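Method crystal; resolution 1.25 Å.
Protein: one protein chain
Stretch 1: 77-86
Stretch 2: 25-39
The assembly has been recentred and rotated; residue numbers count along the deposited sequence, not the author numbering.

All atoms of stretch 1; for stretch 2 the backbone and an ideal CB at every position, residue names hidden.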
# COMPACT_ATOMS: atom_id res chain seq x y z
N ASP A 77 -17.65 25.74 -4.87
CA ASP A 77 -17.59 25.59 -6.32
C ASP A 77 -16.18 25.28 -6.81
O ASP A 77 -16.00 24.45 -7.70
CB ASP A 77 -18.11 26.85 -7.02
CG ASP A 77 -19.60 27.05 -6.83
OD1 ASP A 77 -20.29 26.08 -6.44
OD2 ASP A 77 -20.09 28.17 -7.07
N MET A 78 -15.18 25.95 -6.24
CA MET A 78 -13.79 25.72 -6.64
C MET A 78 -13.34 24.31 -6.26
O MET A 78 -12.70 23.63 -7.07
CB MET A 78 -12.85 26.76 -6.02
CG MET A 78 -11.39 26.53 -6.37
SD MET A 78 -10.31 27.81 -5.71
CE MET A 78 -10.60 27.58 -3.95
N LEU A 79 -13.68 23.87 -5.06
CA LEU A 79 -13.32 22.53 -4.63
C LEU A 79 -14.03 21.47 -5.46
O LEU A 79 -13.41 20.53 -5.93
CB LEU A 79 -13.60 22.33 -3.14
CG LEU A 79 -12.39 22.57 -2.24
CD1 LEU A 79 -11.82 23.97 -2.44
CD2 LEU A 79 -12.76 22.33 -0.78
N ARG A 80 -15.33 21.64 -5.68
CA ARG A 80 -16.06 20.68 -6.52
C ARG A 80 -15.44 20.60 -7.91
O ARG A 80 -15.26 19.51 -8.45
CB ARG A 80 -17.54 21.04 -6.62
CG ARG A 80 -18.36 20.67 -5.39
CD ARG A 80 -19.77 21.24 -5.47
NE ARG A 80 -20.48 20.78 -6.65
CZ ARG A 80 -21.23 19.68 -6.70
NH1 ARG A 80 -21.35 18.91 -5.63
NH2 ARG A 80 -21.84 19.35 -7.83
N GLY A 81 -15.12 21.75 -8.50
CA GLY A 81 -14.54 21.76 -9.83
C GLY A 81 -13.19 21.07 -9.89
O GLY A 81 -12.88 20.37 -10.86
N GLY A 82 -12.39 21.25 -8.85
CA GLY A 82 -11.07 20.65 -8.80
C GLY A 82 -11.18 19.14 -8.70
O GLY A 82 -10.47 18.40 -9.39
N PHE A 83 -12.06 18.67 -7.83
CA PHE A 83 -12.21 17.24 -7.66
C PHE A 83 -12.93 16.58 -8.83
O PHE A 83 -12.67 15.42 -9.15
CB PHE A 83 -12.85 16.93 -6.31
CG PHE A 83 -12.03 17.40 -5.16
CD1 PHE A 83 -10.67 17.11 -5.11
CD2 PHE A 83 -12.58 18.17 -4.15
CE1 PHE A 83 -9.89 17.55 -4.06
CE2 PHE A 83 -11.80 18.62 -3.10
CZ PHE A 83 -10.45 18.31 -3.05
N GLU A 84 -13.80 17.33 -9.51
CA GLU A 84 -14.41 16.84 -10.74
C GLU A 84 -13.36 16.66 -11.84
O GLU A 84 -13.39 15.69 -12.60
CB GLU A 84 -15.51 17.78 -11.22
CG GLU A 84 -16.35 17.18 -12.33
CD GLU A 84 -17.13 15.98 -11.84
OE1 GLU A 84 -17.83 16.10 -10.82
OE2 GLU A 84 -17.02 14.90 -12.47
N LEU A 85 -12.43 17.61 -11.93
CA LEU A 85 -11.31 17.50 -12.85
C LEU A 85 -10.47 16.25 -12.53
O LEU A 85 -10.07 15.51 -13.42
CB LEU A 85 -10.45 18.76 -12.77
CG LEU A 85 -9.27 18.85 -13.73
CD1 LEU A 85 -9.77 18.77 -15.17
CD2 LEU A 85 -8.53 20.15 -13.49
N ALA A 86 -10.22 16.02 -11.24
CA ALA A 86 -9.51 14.81 -10.84
C ALA A 86 -10.26 13.56 -11.28
O ALA A 86 -9.67 12.63 -11.82
CB ALA A 86 -9.28 14.80 -9.33
N UNK A 25 -2.31 28.31 -9.81
CA UNK A 25 -3.41 28.04 -8.88
C UNK A 25 -4.61 27.49 -9.64
O UNK A 25 -4.97 28.00 -10.70
CB UNK A 25 -3.80 29.31 -8.11
N UNK A 26 -5.22 26.45 -9.09
CA UNK A 26 -6.39 25.82 -9.70
C UNK A 26 -7.67 26.53 -9.26
O UNK A 26 -8.55 25.94 -8.63
CB UNK A 26 -6.45 24.34 -9.33
N UNK A 27 -7.76 27.81 -9.59
CA UNK A 27 -8.98 28.57 -9.38
C UNK A 27 -9.94 28.34 -10.52
O UNK A 27 -9.68 27.53 -11.41
CB UNK A 27 -8.68 30.06 -9.23
N UNK A 28 -11.07 29.06 -10.51
CA UNK A 28 -12.10 28.86 -11.54
C UNK A 28 -11.59 29.05 -12.97
O UNK A 28 -11.92 28.24 -13.84
CB UNK A 28 -13.26 29.82 -11.29
N UNK A 29 -10.79 30.08 -13.20
CA UNK A 29 -10.27 30.34 -14.54
C UNK A 29 -9.37 29.22 -15.04
O UNK A 29 -9.48 28.76 -16.19
CB UNK A 29 -9.50 31.66 -14.56
N UNK A 30 -8.47 28.76 -14.17
CA UNK A 30 -7.55 27.68 -14.54
C UNK A 30 -8.32 26.38 -14.77
O UNK A 30 -8.02 25.63 -15.70
CB UNK A 30 -6.49 27.48 -13.46
N UNK A 31 -9.30 26.11 -13.92
CA UNK A 31 -10.10 24.89 -14.09
C UNK A 31 -10.87 24.92 -15.41
O UNK A 31 -10.94 23.92 -16.12
CB UNK A 31 -11.07 24.72 -12.92
N UNK A 32 -11.45 26.07 -15.73
CA UNK A 32 -12.16 26.22 -16.98
C UNK A 32 -11.22 25.98 -18.16
O UNK A 32 -11.57 25.27 -19.12
CB UNK A 32 -12.79 27.61 -17.07
N UNK A 33 -10.02 26.55 -18.10
CA UNK A 33 -9.05 26.42 -19.18
C UNK A 33 -8.56 24.98 -19.32
O UNK A 33 -8.39 24.48 -20.43
CB UNK A 33 -7.86 27.36 -18.94
N UNK A 34 -8.33 24.32 -18.19
CA UNK A 34 -7.93 22.92 -18.22
C UNK A 34 -9.02 22.04 -18.82
O UNK A 34 -8.74 21.18 -19.65
CB UNK A 34 -7.59 22.44 -16.81
N UNK A 35 -10.26 22.25 -18.38
CA UNK A 35 -11.38 21.50 -18.94
C UNK A 35 -11.53 21.73 -20.45
O UNK A 35 -11.82 20.79 -21.19
CB UNK A 35 -12.67 21.89 -18.22
N UNK A 36 -11.33 22.97 -20.89
CA UNK A 36 -11.41 23.29 -22.31
C UNK A 36 -10.30 22.58 -23.09
O UNK A 36 -10.52 22.10 -24.21
CB UNK A 36 -11.32 24.80 -22.52
N UNK A 37 -9.12 22.49 -22.50
CA UNK A 37 -8.00 21.83 -23.15
C UNK A 37 -8.25 20.33 -23.27
O UNK A 37 -7.93 19.71 -24.29
CB UNK A 37 -6.71 22.09 -22.38
N UNK A 38 -8.80 19.73 -22.22
CA UNK A 38 -9.11 18.31 -22.28
C UNK A 38 -10.25 18.07 -23.29
O UNK A 38 -10.25 17.06 -23.99
CB UNK A 38 -9.49 17.79 -20.89
N UNK A 39 -11.20 19.00 -23.37
CA UNK A 39 -12.22 18.93 -24.42
C UNK A 39 -11.57 18.87 -25.80
O UNK A 39 -12.00 18.10 -26.67
CB UNK A 39 -13.16 20.13 -24.33

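Position 25 lies in the segment before the helix, and no atom of stretch 1 is within 5.5 Å of its ideal CB. Many side chains would do. It is Ala25.

At position 26 CA-to-CB points sideways, and the ideal CB has nothing of stretch 1 nearby. The backbone O is 3.7 Å from Met78 CG. The side chain is little constrained from here; an apolar one is plausible. It is Leu26.

Position 27 has phi/psi of -83/-175 and sits right before the helix, at the N-cap. Ser, Thr, Asp, Asn or Gly are usual there. An ideal CB would lie 4.5 Å from Met78 SD, so a small side chain is not excluded. It is Gly27, whose CA is 4.0 Å from Met78 SD.

Position 28 opens the helix with phi -57, and its N has no hydrogen bond to give to an earlier turn. Proline is well suited, though other residues would fit. It is Pro28.

Positions 29, 30: out of reach; Ala29, Met30.

Position 31 points toward stretch 1, where Gly81 and Gly82 have no side chains and leave a shallow groove. Its ideal CB is 5.1 Å from Gly81 O and 5.3 Å from Leu85 CD2. A medium or long side chain could lie along the groove, and one with a donor could use a backbone carbonyl. It is Gln31, with chi1 m and chi2 t. Its NE2 donates a hydrogen bond to Met78 O and another to Leu26 O, each at 2.9 Å, tying both stretches to one amide. A CB on Gly81 would clash with Gln31 OE1, 2.0 Å away.

Positions 32, 33: out of reach; Gln32, Ala33.

Position 34 points toward stretch 1, its ideal CB 4.1 Å from Leu85 CD2. Leu, Ile, Val or Met would suit. It is Leu34; its CD1 packs 3.6 Å from Leu85 CD2.

At position 35 CA-to-CB points sideways, its ideal CB 5.2 Å from Leu85 CD1. Apolar or polar residues could fit. Asn35 brings OD1 to 3.7 Å from Leu85 CD1. Its ND2 donates to a water that donates to Gly81 O.

Positions 36, 37: out of reach; Ala36, Ala37.

Position 38 points toward stretch 1 from farther off, so an apolar chain reaching at least to a delta carbon, such as Ile, Leu or Met, would be needed to touch Leu85. Ile38 CD1 meets Leu85 CD1 at 3.6 Å.

Position 39: out of reach; Asp39.

Stretch 2, residues 25-39: ALGPAMQQALNAAID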
# COMPACT_ATOMS: atom_id res chain seq x y z
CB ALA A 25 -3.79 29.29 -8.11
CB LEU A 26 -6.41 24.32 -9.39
CG LEU A 26 -5.22 23.60 -10.04
CD1 LEU A 26 -4.82 22.34 -9.29
CD2 LEU A 26 -5.50 23.30 -11.50
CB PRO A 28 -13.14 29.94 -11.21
CG PRO A 28 -12.95 30.21 -9.76
CD PRO A 28 -11.50 30.01 -9.47
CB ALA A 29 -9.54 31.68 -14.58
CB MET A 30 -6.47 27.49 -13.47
CG MET A 30 -5.53 26.33 -13.74
SD MET A 30 -4.45 26.60 -15.16
CE MET A 30 -3.12 27.50 -14.38
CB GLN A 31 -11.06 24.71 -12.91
CG GLN A 31 -10.37 24.40 -11.60
CD GLN A 31 -11.36 24.21 -10.48
OE1 GLN A 31 -12.54 23.93 -10.73
NE2 GLN A 31 -10.91 24.36 -9.24
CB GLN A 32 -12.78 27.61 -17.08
CG GLN A 32 -13.60 27.83 -18.33
CD GLN A 32 -14.19 29.22 -18.39
OE1 GLN A 32 -13.88 30.08 -17.56
NE2 GLN A 32 -15.05 29.45 -19.37
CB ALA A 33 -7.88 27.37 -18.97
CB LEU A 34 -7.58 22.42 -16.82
CG LEU A 34 -6.20 22.81 -16.30
CD1 LEU A 34 -6.07 22.46 -14.83
CD2 LEU A 34 -5.10 22.14 -17.12
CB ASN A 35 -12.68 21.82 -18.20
CG ASN A 35 -12.86 20.97 -16.97
OD1 ASN A 35 -12.78 19.75 -17.03
ND2 ASN A 35 -13.12 21.62 -15.84
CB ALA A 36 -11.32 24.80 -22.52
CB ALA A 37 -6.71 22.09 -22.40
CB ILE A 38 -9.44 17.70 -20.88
CG1 ILE A 38 -8.28 17.95 -19.91
CG2 ILE A 38 -9.74 16.20 -21.01
CD1 ILE A 38 -8.64 17.75 -18.44
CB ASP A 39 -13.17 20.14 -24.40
CG ASP A 39 -14.05 20.21 -23.16
OD1 ASP A 39 -14.17 19.22 -22.40
OD2 ASP A 39 -14.67 21.28 -22.98
O HOH W 1 -14.08 20.40 -13.37
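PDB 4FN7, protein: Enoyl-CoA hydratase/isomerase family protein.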